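Local structure of EcmrR transcriptional regulator (Escherichia coli, 6WL5) at residues I15-R20 and I87-I92; C55-H60 and V71-A76; Y125-S130 and Q153-K158. The protein probably senses cationic drugs such as the bound cetyl-trimethyl-ammonium through this C-terminal domain and, as a MerR family regulator, activates transcription. All coordinates share one frame; numbering follows the deposited sequence.

In the fold
All three contacts pair antiparallel strands of one antiparallel sheet in the GyrI-like domain. Interaction 2 is the buried one, near the centre of the fold; interactions 1 and 3 are partly buried and lie farther out, their centres about 21 Å apart. Interactions 1 and 2 share neighbours, because strand 7-23 runs beside strand 69-77, and they meet through Gln90 with Glu72 and, more weakly, Tyr17 with Glu75. His60 with Ser130 joins interaction 2 to interaction 3. Polar side chains cross the strands in interactions 1 and 2, whereas 125-130 and 153-158 depend on backbone bonds, a proline and a tyrosine-lysine contact.

Interaction 1 (I15-R20 and I87-I92); sequences IVYSKR and IIFQVI
Ser18 and Gln90 carry the polar side-chain part of this antiparallel pairing. Gln90 NE2 donates to Ser18 OG at 2.8 Å, with the hydroxyl oxygen lying in the plane of the amide. Ser18 OG in turn donates to Ile88 O over 2.9 Å, tilted from that carbonyl's plane. Ser18 chi1 of 65° sets OG between its own backbone N and carbonyl carbon, where it can serve both partners.

The backbone bonds follow the register. Val16 and Gln90 form a hydrogen-bonded pair, Val16 N to Gln90 O being 3.0 Å and the return bond from Gln90 N nearly as short. At Ser18 and Ile88 the bond from Ile88 N to Ser18 O is good, while the one from Ser18 N to Ile88 O is bent and weak.

The apolar contacts divide between the two faces. On the side of Ile15, Tyr17, Phe89 and Val91, Tyr17 CB sits over one face of the Phe89 ring, 4.0 Å from its centroid and offset toward the rim, a CH-pi contact. Ile87 CG2 also reaches Tyr17 CB, and helix 34-43 covers this part through Val40. On the Val16 side, Val16 CG2 packs 3.7 Å from Ile92 CG1, the two side chains crossing at about a right angle, with Phe56 of strand 55-59 next to both.

Ile88 O thus receives a hydroxyl as well as a weak amide bond, and Gln90 NE2 bonds Glu72 besides Ser18. That short polar relay ties three adjacent strands together, and Glu72 would probably polarise the Gln90 amide.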
loop_
_atom_site.group_PDB
_atom_site.type_symbol
_atom_site.label_atom_id
_atom_site.label_comp_id
_atom_site.label_asym_id
_atom_site.label_seq_id
_atom_site.Cartn_x
_atom_site.Cartn_y
_atom_site.Cartn_z
ATOM N N ILE A 15 13.299 1.075 2.424
ATOM C CA ILE A 15 13.604 -0.344 2.513
ATOM C C ILE A 15 12.395 -0.997 3.140
ATOM O O ILE A 15 11.859 -0.484 4.132
ATOM C CB ILE A 15 14.827 -0.589 3.408
ATOM C CG1 ILE A 15 16.020 0.245 2.945
ATOM C CG2 ILE A 15 15.158 -2.096 3.472
ATOM C CD1 ILE A 15 17.141 0.280 3.969
ATOM N N VAL A 16 11.964 -2.120 2.568
ATOM C CA VAL A 16 10.829 -2.859 3.084
ATOM C C VAL A 16 11.168 -4.342 3.160
ATOM O O VAL A 16 12.034 -4.854 2.445
ATOM C CB VAL A 16 9.562 -2.685 2.210
ATOM C CG1 VAL A 16 9.217 -1.220 2.048
ATOM C CG2 VAL A 16 9.685 -3.386 0.843
ATOM N N TYR A 17 10.413 -5.049 3.993
ATOM C CA TYR A 17 10.179 -6.463 3.772
ATOM C C TYR A 17 8.856 -6.608 3.052
ATOM O O TYR A 17 7.992 -5.728 3.154
ATOM C CB TYR A 17 10.248 -7.296 5.048
ATOM C CG TYR A 17 9.251 -7.038 6.135
ATOM C CD1 TYR A 17 7.979 -7.599 6.103
ATOM C CD2 TYR A 17 9.604 -6.273 7.237
ATOM C CE1 TYR A 17 7.083 -7.385 7.152
ATOM C CE2 TYR A 17 8.723 -6.057 8.265
ATOM C CZ TYR A 17 7.474 -6.601 8.213
ATOM O OH TYR A 17 6.654 -6.362 9.275
ATOM N N SER A 18 8.736 -7.676 2.259
ATOM C CA SER A 18 7.623 -7.768 1.325
ATOM C C SER A 18 7.350 -9.220 0.937
ATOM O O SER A 18 8.230 -10.087 1.021
ATOM C CB SER A 18 7.928 -6.930 0.076
ATOM O OG SER A 18 9.046 -7.479 -0.620
ATOM N N LYS A 19 6.108 -9.481 0.548
ATOM C CA LYS A 19 5.729 -10.756 -0.026
ATOM C C LYS A 19 4.697 -10.501 -1.110
ATOM O O LYS A 19 3.808 -9.679 -0.934
ATOM C CB LYS A 19 5.168 -11.729 1.037
ATOM C CG LYS A 19 5.029 -13.151 0.519
ATOM C CD LYS A 19 4.818 -14.151 1.641
ATOM C CE LYS A 19 4.566 -15.561 1.120
ATOM N NZ LYS A 19 4.554 -16.541 2.255
ATOM N N ARG A 20 4.837 -11.187 -2.238
ATOM C CA ARG A 20 3.980 -10.988 -3.394
ATOM C C ARG A 20 3.111 -12.216 -3.623
ATOM O O ARG A 20 3.552 -13.358 -3.410
ATOM C CB ARG A 20 4.836 -10.709 -4.634
ATOM C CG ARG A 20 4.035 -10.270 -5.827
ATOM C CD ARG A 20 4.939 -9.543 -6.800
ATOM N NE ARG A 20 4.266 -9.232 -8.053
ATOM C CZ ARG A 20 4.850 -8.562 -9.024
ATOM N NH1 ARG A 20 6.106 -8.135 -8.850
ATOM N NH2 ARG A 20 4.204 -8.294 -10.153
ATOM N N ILE A 87 9.537 -14.152 1.796
ATOM C CA ILE A 87 9.554 -12.801 2.345
ATOM C C ILE A 87 10.905 -12.186 2.010
ATOM O O ILE A 87 11.955 -12.675 2.451
ATOM C CB ILE A 87 9.301 -12.783 3.855
ATOM C CG1 ILE A 87 7.983 -13.481 4.174
ATOM C CG2 ILE A 87 9.229 -11.322 4.338
ATOM C CD1 ILE A 87 7.689 -13.535 5.629
ATOM N N ILE A 88 10.883 -11.105 1.250
ATOM C CA ILE A 88 12.109 -10.546 0.706
ATOM C C ILE A 88 12.251 -9.066 1.065
ATOM O O ILE A 88 11.265 -8.321 1.131
ATOM C CB ILE A 88 12.204 -10.791 -0.821
ATOM C CG1 ILE A 88 11.134 -9.983 -1.519
ATOM C CG2 ILE A 88 12.084 -12.284 -1.170
ATOM C CD1 ILE A 88 11.670 -8.671 -1.978
ATOM N N PHE A 89 13.483 -8.659 1.329
ATOM C CA PHE A 89 13.828 -7.259 1.516
ATOM C C PHE A 89 14.197 -6.632 0.169
ATOM O O PHE A 89 14.894 -7.236 -0.654
ATOM C CB PHE A 89 14.987 -7.157 2.508
ATOM C CG PHE A 89 14.592 -7.496 3.912
ATOM C CD1 PHE A 89 14.562 -8.813 4.338
ATOM C CD2 PHE A 89 14.239 -6.500 4.800
ATOM C CE1 PHE A 89 14.174 -9.140 5.641
ATOM C CE2 PHE A 89 13.863 -6.807 6.105
ATOM C CZ PHE A 89 13.840 -8.132 6.526
ATOM N N GLN A 90 13.676 -5.435 -0.069
ATOM C CA GLN A 90 13.936 -4.707 -1.298
ATOM C C GLN A 90 13.791 -3.212 -1.032
ATOM O O GLN A 90 13.212 -2.783 -0.030
ATOM C CB GLN A 90 13.012 -5.188 -2.424
ATOM C CG GLN A 90 11.557 -4.883 -2.188
ATOM C CD GLN A 90 10.672 -5.319 -3.339
ATOM O OE1 GLN A 90 10.804 -4.836 -4.484
ATOM N NE2 GLN A 90 9.740 -6.203 -3.044
ATOM N N VAL A 91 14.372 -2.415 -1.919
ATOM C CA VAL A 91 14.206 -0.967 -1.882
ATOM C C VAL A 91 13.062 -0.606 -2.816
ATOM O O VAL A 91 13.081 -0.968 -3.995
ATOM C CB VAL A 91 15.496 -0.253 -2.314
ATOM C CG1 VAL A 91 15.254 1.258 -2.418
ATOM C CG2 VAL A 91 16.650 -0.586 -1.363
ATOM N N ILE A 92 12.062 0.100 -2.298
ATOM C CA ILE A 92 10.938 0.573 -3.098
ATOM C C ILE A 92 11.267 2.000 -3.543
ATOM O O ILE A 92 11.509 2.860 -2.681
ATOM C CB ILE A 92 9.630 0.526 -2.300
ATOM C CG1 ILE A 92 9.301 -0.902 -1.816
ATOM C CG2 ILE A 92 8.476 1.064 -3.143
ATOM C CD1 ILE A 92 9.203 -1.950 -2.895
#

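Interaction 2 (C55-H60 and V71-A76); sequences CFTLYH and VEFCEA. With 16A (cetyl-trimethyl-ammonium), chain E; 16A (cetyl-trimethyl-ammonium), chain F.
Glu72 and His60 meet because the glutamate CG lies anti to its backbone N (chi1 -173°) and the chain stays extended beyond it, while His60 CG is anti to its carbonyl carbon (chi1 -70°). His60 NE2 donates to Glu72 OE1 at 2.8 Å, on the anti side of the carboxylate and somewhat out of its plane; ring and carboxylate planes are turned 67° apart. Glu72 OE2 is taken up by Gln90 NE2 and His60 ND1 bonds Ser130, which would hold both groups against rotation.

Phe56 with Cys74 and Leu58 with Glu72 are antiparallel hydrogen-bonded pairs. On their side of the sheet Cys74 CB lies over one face of the Phe56 ring, 3.7 Å from its centroid, and Leu58 CD1 reaches Cys74 SG. Across the sheet, Cys55 SG meets the Phe73 ring obliquely, 3.5 Å from CZ, while Cys55 CB touches the trimethylammonium methyls of one cetyl-trimethyl-ammonium. Glu75 OE1 comes within 3.3 Å of methyl C19 of that ligand. A second such ligand passes C14 over one face of Tyr59, whose opposite face carries Thr57 CG2; Tyr59 OH bonds Glu133.

This hairpin lies between strand 7-23, beside 69-77, and strand 132-137, beside 55-59, while helix 26-31 packs on Tyr59, Val71 and Phe73.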
loop_
_atom_site.group_PDB
_atom_site.type_symbol
_atom_site.label_atom_id
_atom_site.label_comp_id
_atom_site.label_asym_id
_atom_site.label_seq_id
_atom_site.Cartn_x
_atom_site.Cartn_y
_atom_site.Cartn_z
ATOM N N CYS A 55 3.352 1.228 5.645
ATOM C CA CYS A 55 2.913 -0.149 5.453
ATOM C C CYS A 55 1.887 -0.108 4.342
ATOM O O CYS A 55 0.894 0.598 4.464
ATOM C CB CYS A 55 2.277 -0.651 6.744
ATOM S SG CYS A 55 1.567 -2.298 6.588
ATOM N N PHE A 56 2.147 -0.813 3.239
ATOM C CA PHE A 56 1.337 -0.568 2.054
ATOM C C PHE A 56 1.332 -1.780 1.140
ATOM O O PHE A 56 2.248 -2.622 1.152
ATOM C CB PHE A 56 1.839 0.651 1.257
ATOM C CG PHE A 56 3.275 0.560 0.844
ATOM C CD1 PHE A 56 4.278 0.922 1.729
ATOM C CD2 PHE A 56 3.638 0.134 -0.428
ATOM C CE1 PHE A 56 5.626 0.852 1.384
ATOM C CE2 PHE A 56 4.989 0.081 -0.800
ATOM C CZ PHE A 56 5.985 0.454 0.114
ATOM N N THR A 57 0.263 -1.876 0.371
ATOM C CA THR A 57 0.157 -2.856 -0.694
ATOM C C THR A 57 0.477 -2.168 -2.017
ATOM O O THR A 57 -0.067 -1.105 -2.322
ATOM C CB THR A 57 -1.256 -3.433 -0.761
ATOM O OG1 THR A 57 -1.519 -4.109 0.471
ATOM C CG2 THR A 57 -1.429 -4.406 -1.955
ATOM N N LEU A 58 1.307 -2.818 -2.819
ATOM C CA LEU A 58 1.453 -2.462 -4.209
ATOM C C LEU A 58 0.497 -3.306 -5.039
ATOM O O LEU A 58 0.524 -4.548 -4.969
ATOM C CB LEU A 58 2.888 -2.721 -4.648
ATOM C CG LEU A 58 3.969 -1.871 -3.964
ATOM C CD1 LEU A 58 5.350 -2.274 -4.397
ATOM C CD2 LEU A 58 3.682 -0.438 -4.271
ATOM N N TYR A 59 -0.303 -2.638 -5.863
ATOM C CA TYR A 59 -1.184 -3.305 -6.824
ATOM C C TYR A 59 -0.528 -3.302 -8.203
ATOM O O TYR A 59 -0.495 -2.268 -8.865
ATOM C CB TYR A 59 -2.529 -2.584 -6.854
ATOM C CG TYR A 59 -3.361 -2.922 -5.612
ATOM C CD1 TYR A 59 -4.203 -4.021 -5.579
ATOM C CD2 TYR A 59 -3.286 -2.138 -4.455
ATOM C CE1 TYR A 59 -4.919 -4.354 -4.441
ATOM C CE2 TYR A 59 -4.015 -2.454 -3.314
ATOM C CZ TYR A 59 -4.852 -3.554 -3.313
ATOM O OH TYR A 59 -5.625 -3.863 -2.191
ATOM N N HIS A 60 -0.026 -4.462 -8.631
ATOM C CA HIS A 60 0.815 -4.588 -9.820
ATOM C C HIS A 60 0.055 -4.918 -11.094
ATOM O O HIS A 60 0.672 -4.941 -12.176
ATOM C CB HIS A 60 1.873 -5.664 -9.569
ATOM C CG HIS A 60 2.919 -5.260 -8.573
ATOM N ND1 HIS A 60 3.681 -4.120 -8.719
ATOM C CD2 HIS A 60 3.361 -5.866 -7.444
ATOM C CE1 HIS A 60 4.548 -4.038 -7.729
ATOM N NE2 HIS A 60 4.384 -5.090 -6.944
ATOM N N VAL A 71 -0.696 -8.659 -6.003
ATOM C CA VAL A 71 -0.487 -7.714 -4.926
ATOM C C VAL A 71 0.813 -8.028 -4.221
ATOM O O VAL A 71 1.233 -9.180 -4.154
ATOM C CB VAL A 71 -1.664 -7.761 -3.922
ATOM C CG1 VAL A 71 -2.920 -7.251 -4.603
ATOM C CG2 VAL A 71 -1.845 -9.160 -3.262
ATOM N N GLU A 72 1.442 -6.994 -3.669
ATOM C CA GLU A 72 2.689 -7.138 -2.927
ATOM C C GLU A 72 2.579 -6.353 -1.625
ATOM O O GLU A 72 2.474 -5.120 -1.637
ATOM C CB GLU A 72 3.877 -6.685 -3.774
ATOM C CG GLU A 72 5.217 -6.959 -3.140
ATOM C CD GLU A 72 6.362 -6.770 -4.118
ATOM O OE1 GLU A 72 6.239 -5.846 -4.950
ATOM O OE2 GLU A 72 7.371 -7.527 -4.046
ATOM N N PHE A 73 2.572 -7.075 -0.505
ATOM C CA PHE A 73 2.533 -6.435 0.789
ATOM C C PHE A 73 3.926 -5.968 1.161
ATOM O O PHE A 73 4.882 -6.759 1.113
ATOM C CB PHE A 73 2.069 -7.399 1.864
ATOM C CG PHE A 73 2.052 -6.784 3.197
ATOM C CD1 PHE A 73 1.089 -5.860 3.522
ATOM C CD2 PHE A 73 3.061 -7.052 4.101
ATOM C CE1 PHE A 73 1.069 -5.281 4.776
ATOM C CE2 PHE A 73 3.041 -6.498 5.375
ATOM C CZ PHE A 73 2.049 -5.598 5.701
ATOM N N CYS A 74 4.019 -4.729 1.624
ATOM C CA CYS A 74 5.287 -4.108 1.999
ATOM C C CYS A 74 5.204 -3.404 3.344
ATOM O O CYS A 74 4.212 -2.766 3.674
ATOM C CB CYS A 74 5.681 -3.053 0.963
ATOM S SG CYS A 74 5.880 -3.645 -0.719
ATOM N N GLU A 75 6.264 -3.513 4.124
ATOM C CA GLU A 75 6.345 -2.784 5.369
ATOM C C GLU A 75 7.747 -2.226 5.501
ATOM O O GLU A 75 8.733 -2.958 5.396
ATOM C CB GLU A 75 5.961 -3.719 6.528
ATOM C CG GLU A 75 5.712 -3.028 7.831
ATOM C CD GLU A 75 4.705 -3.748 8.731
ATOM O OE1 GLU A 75 4.263 -3.080 9.689
ATOM O OE2 GLU A 75 4.406 -4.976 8.530
ATOM N N ALA A 76 7.827 -0.931 5.752
ATOM C CA ALA A 76 9.110 -0.240 5.772
ATOM C C ALA A 76 9.871 -0.466 7.073
ATOM O O ALA A 76 9.315 -0.336 8.177
ATOM C CB ALA A 76 8.905 1.260 5.565
HETATM C C1 16A E . -5.627 5.063 -18.695
HETATM C C2 16A E . -5.468 4.004 -17.614
HETATM C C3 16A E . -6.818 3.486 -17.125
HETATM C C4 16A E . -6.787 2.895 -15.712
HETATM C C5 16A E . -5.432 2.358 -15.244
HETATM C C6 16A E . -5.605 1.529 -13.976
HETATM C C7 16A E . -4.447 0.604 -13.644
HETATM C C8 16A E . -4.882 -0.311 -12.505
HETATM C C9 16A E . -3.884 -0.274 -11.380
HETATM C C10 16A E . -3.693 -1.621 -10.681
HETATM C C11 16A E . -4.951 -2.268 -10.116
HETATM C C12 16A E . -5.555 -1.522 -8.934
HETATM C C13 16A E . -6.449 -2.491 -8.157
HETATM C C14 16A E . -6.804 -1.902 -6.806
HETATM C C15 16A E . -7.862 -2.735 -6.103
HETATM C C16 16A E . -7.986 -2.226 -4.695
HETATM N N1 16A E . -9.123 -2.818 -3.972
HETATM C C17 16A E . -9.143 -4.292 -4.019
HETATM C C18 16A E . -8.929 -2.338 -2.594
HETATM C C19 16A E . -10.384 -2.225 -4.425
HETATM C C1 16A F . -11.495 -11.613 17.267
HETATM C C2 16A F . -11.521 -10.600 16.158
HETATM C C3 16A F . -10.219 -10.827 15.414
HETATM C C4 16A F . -9.776 -9.550 14.759
HETATM C C5 16A F . -8.402 -9.782 14.183
HETATM C C6 16A F . -7.634 -8.490 14.176
HETATM C C7 16A F . -6.254 -8.723 13.633
HETATM C C8 16A F . -5.531 -7.426 13.450
HETATM C C9 16A F . -4.131 -7.659 12.913
HETATM C C10 16A F . -3.674 -6.400 12.223
HETATM C C11 16A F . -2.535 -6.578 11.210
HETATM C C12 16A F . -2.547 -5.234 10.469
HETATM C C13 16A F . -1.397 -4.931 9.519
HETATM C C14 16A F . -1.265 -3.424 9.167
HETATM C C15 16A F . -0.104 -2.823 9.951
HETATM C C16 16A F . -0.408 -1.724 10.966
HETATM N N1 16A F . 0.499 -0.567 10.810
HETATM C C17 16A F . 0.052 0.302 9.716
HETATM C C18 16A F . 0.448 0.176 12.072
HETATM C C19 16A F . 1.903 -0.913 10.545
#

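Interaction 3 (Y125-S130 and Q153-K158); sequences YLLTNS and QFPVEK. With EDO (1,2-ethanediol), chain K.
Tyr125 and Lys158 cross at about a right angle, Lys158 CD lying over one face of the ring, 3.8 Å from its centroid. Lys158 NZ goes elsewhere, to Asn123 O. Val156 CG2 approaches Tyr125 CD2 at 3.7 Å. An alanine at Tyr125 would probably leave the Lys158 methylenes without their aromatic cover and open a gap beside Val156.

Leu126 and Glu157 satisfy each other's backbone: Leu126 N donates to Glu157 O at 2.9 Å, and Glu157 N returns to Leu126 O. Thr128 N gives a straight bond of 2.9 Å to Pro155 O, arriving from above the carbonyl plane. Pro155 has no N-H to return, and its ring instead packs against the Asn129-Ser130 backbone, CG 3.3 Å from Ser130 O. Asn129 OD1 accepts from Ser130 N in the plane of its carbonyl, but buried Asn129 N finds no partner in the model. On the edge of 153-158 turned away from 125-130, an ethanediol, probably from the crystallisation liquor, accepts from Lys158 N through O1 and donates to Val156 O through O2.

Leu127, whose CD1 is 3.8 Å from Phe154 CB, lines a cetyl-trimethyl-ammonium pocket, so the short antiparallel pairing that follows helix 109-123 contributes one residue to its wall in the GyrI-like domain.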
loop_
_atom_site.group_PDB
_atom_site.type_symbol
_atom_site.label_atom_id
_atom_site.label_comp_id
_atom_site.label_asym_id
_atom_site.label_seq_id
_atom_site.Cartn_x
_atom_site.Cartn_y
_atom_site.Cartn_z
ATOM N N TYR A 125 -2.187 14.287 -16.049
ATOM C CA TYR A 125 -1.145 13.397 -15.566
ATOM C C TYR A 125 -1.272 12.028 -16.222
ATOM O O TYR A 125 -2.240 11.727 -16.914
ATOM C CB TYR A 125 -1.173 13.281 -14.038
ATOM C CG TYR A 125 -0.565 14.491 -13.346
ATOM C CD1 TYR A 125 -1.277 15.688 -13.231
ATOM C CD2 TYR A 125 0.732 14.453 -12.847
ATOM C CE1 TYR A 125 -0.727 16.785 -12.587
ATOM C CE2 TYR A 125 1.294 15.552 -12.205
ATOM C CZ TYR A 125 0.564 16.711 -12.075
ATOM O OH TYR A 125 1.129 17.807 -11.440
ATOM N N LEU A 126 -0.252 11.205 -15.978
ATOM C CA LEU A 126 -0.184 9.822 -16.430
ATOM C C LEU A 126 0.206 8.951 -15.244
ATOM O O LEU A 126 1.157 9.286 -14.529
ATOM C CB LEU A 126 0.879 9.713 -17.534
ATOM C CG LEU A 126 1.232 8.309 -18.044
ATOM C CD1 LEU A 126 0.068 7.615 -18.727
ATOM C CD2 LEU A 126 2.416 8.374 -19.002
ATOM N N LEU A 127 -0.529 7.839 -15.033
ATOM C CA LEU A 127 -0.139 6.837 -14.031
ATOM C C LEU A 127 1.070 6.054 -14.544
ATOM O O LEU A 127 1.014 5.451 -15.625
ATOM C CB LEU A 127 -1.305 5.879 -13.755
ATOM C CG LEU A 127 -1.100 4.735 -12.757
ATOM C CD1 LEU A 127 -0.915 5.213 -11.327
ATOM C CD2 LEU A 127 -2.310 3.809 -12.828
ATOM N N THR A 128 2.178 6.075 -13.797
ATOM C CA THR A 128 3.432 5.526 -14.288
ATOM C C THR A 128 4.036 4.390 -13.461
ATOM O O THR A 128 5.128 3.910 -13.821
ATOM C CB THR A 128 4.470 6.661 -14.394
ATOM O OG1 THR A 128 4.596 7.311 -13.130
ATOM C CG2 THR A 128 4.061 7.727 -15.442
ATOM N N ASN A 129 3.397 3.967 -12.361
ATOM C CA ASN A 129 3.843 2.786 -11.627
ATOM C C ASN A 129 2.672 2.277 -10.801
ATOM O O ASN A 129 1.562 2.814 -10.870
ATOM C CB ASN A 129 5.089 3.071 -10.772
ATOM C CG ASN A 129 6.034 1.858 -10.686
ATOM O OD1 ASN A 129 5.583 0.700 -10.616
ATOM N ND2 ASN A 129 7.358 2.124 -10.739
ATOM N N SER A 130 2.915 1.202 -10.048
ATOM C CA SER A 130 1.837 0.515 -9.339
ATOM C C SER A 130 1.235 1.382 -8.236
ATOM O O SER A 130 1.973 1.916 -7.403
ATOM C CB SER A 130 2.439 -0.733 -8.717
ATOM O OG SER A 130 2.969 -1.551 -9.728
ATOM N N GLN A 153 -2.210 6.015 -3.168
ATOM C CA GLN A 153 -1.120 6.781 -3.792
ATOM C C GLN A 153 -0.915 6.303 -5.224
ATOM O O GLN A 153 -0.495 5.173 -5.448
ATOM C CB GLN A 153 0.177 6.618 -2.983
ATOM C CG GLN A 153 -0.028 6.759 -1.454
ATOM C CD GLN A 153 1.231 6.491 -0.657
ATOM O OE1 GLN A 153 1.987 5.552 -0.945
ATOM N NE2 GLN A 153 1.419 7.260 0.414
ATOM N N PHE A 154 -1.167 7.184 -6.195
ATOM C CA PHE A 154 -0.934 6.888 -7.608
ATOM C C PHE A 154 0.384 7.505 -8.062
ATOM O O PHE A 154 0.501 8.751 -8.093
ATOM C CB PHE A 154 -2.076 7.468 -8.451
ATOM C CG PHE A 154 -3.286 6.569 -8.599
ATOM C CD1 PHE A 154 -3.634 5.621 -7.644
ATOM C CD2 PHE A 154 -4.080 6.679 -9.713
ATOM C CE1 PHE A 154 -4.753 4.827 -7.802
ATOM C CE2 PHE A 154 -5.185 5.867 -9.884
ATOM C CZ PHE A 154 -5.520 4.937 -8.924
ATOM N N PRO A 155 1.389 6.706 -8.421
ATOM C CA PRO A 155 2.624 7.274 -8.998
ATOM C C PRO A 155 2.315 7.925 -10.334
ATOM O O PRO A 155 1.736 7.295 -11.214
ATOM C CB PRO A 155 3.538 6.048 -9.157
ATOM C CG PRO A 155 2.921 4.974 -8.262
ATOM C CD PRO A 155 1.437 5.237 -8.360
ATOM N N VAL A 156 2.684 9.196 -10.480
ATOM C CA VAL A 156 2.337 9.934 -11.689
ATOM C C VAL A 156 3.470 10.800 -12.221
ATOM O O VAL A 156 4.437 11.115 -11.527
ATOM C CB VAL A 156 1.082 10.829 -11.484
ATOM C CG1 VAL A 156 -0.152 10.004 -11.200
ATOM C CG2 VAL A 156 1.297 11.812 -10.353
ATOM N N GLU A 157 3.306 11.187 -13.491
ATOM C CA GLU A 157 4.124 12.175 -14.177
ATOM C C GLU A 157 3.204 13.094 -14.969
ATOM O O GLU A 157 2.190 12.654 -15.515
ATOM C CB GLU A 157 5.148 11.438 -15.054
ATOM C CG GLU A 157 6.074 10.580 -14.186
ATOM C CD GLU A 157 7.129 9.810 -14.931
ATOM O OE1 GLU A 157 7.048 9.712 -16.166
ATOM O OE2 GLU A 157 8.045 9.292 -14.251
ATOM N N LYS A 158 3.546 14.381 -14.997
ATOM C CA LYS A 158 2.757 15.346 -15.735
ATOM C C LYS A 158 2.932 15.119 -17.224
ATOM O O LYS A 158 4.042 14.873 -17.710
ATOM C CB LYS A 158 3.262 16.745 -15.353
ATOM C CG LYS A 158 2.532 17.909 -15.981
ATOM C CD LYS A 158 1.106 18.074 -15.431
ATOM C CE LYS A 158 0.325 19.080 -16.296
ATOM N NZ LYS A 158 -0.983 19.450 -15.640
HETATM C C1 EDO K . 6.252 15.231 -12.235
HETATM O O1 EDO K . 5.809 15.135 -13.598
HETATM C C2 EDO K . 5.905 13.970 -11.450
HETATM O O2 EDO K . 6.715 12.848 -11.833
#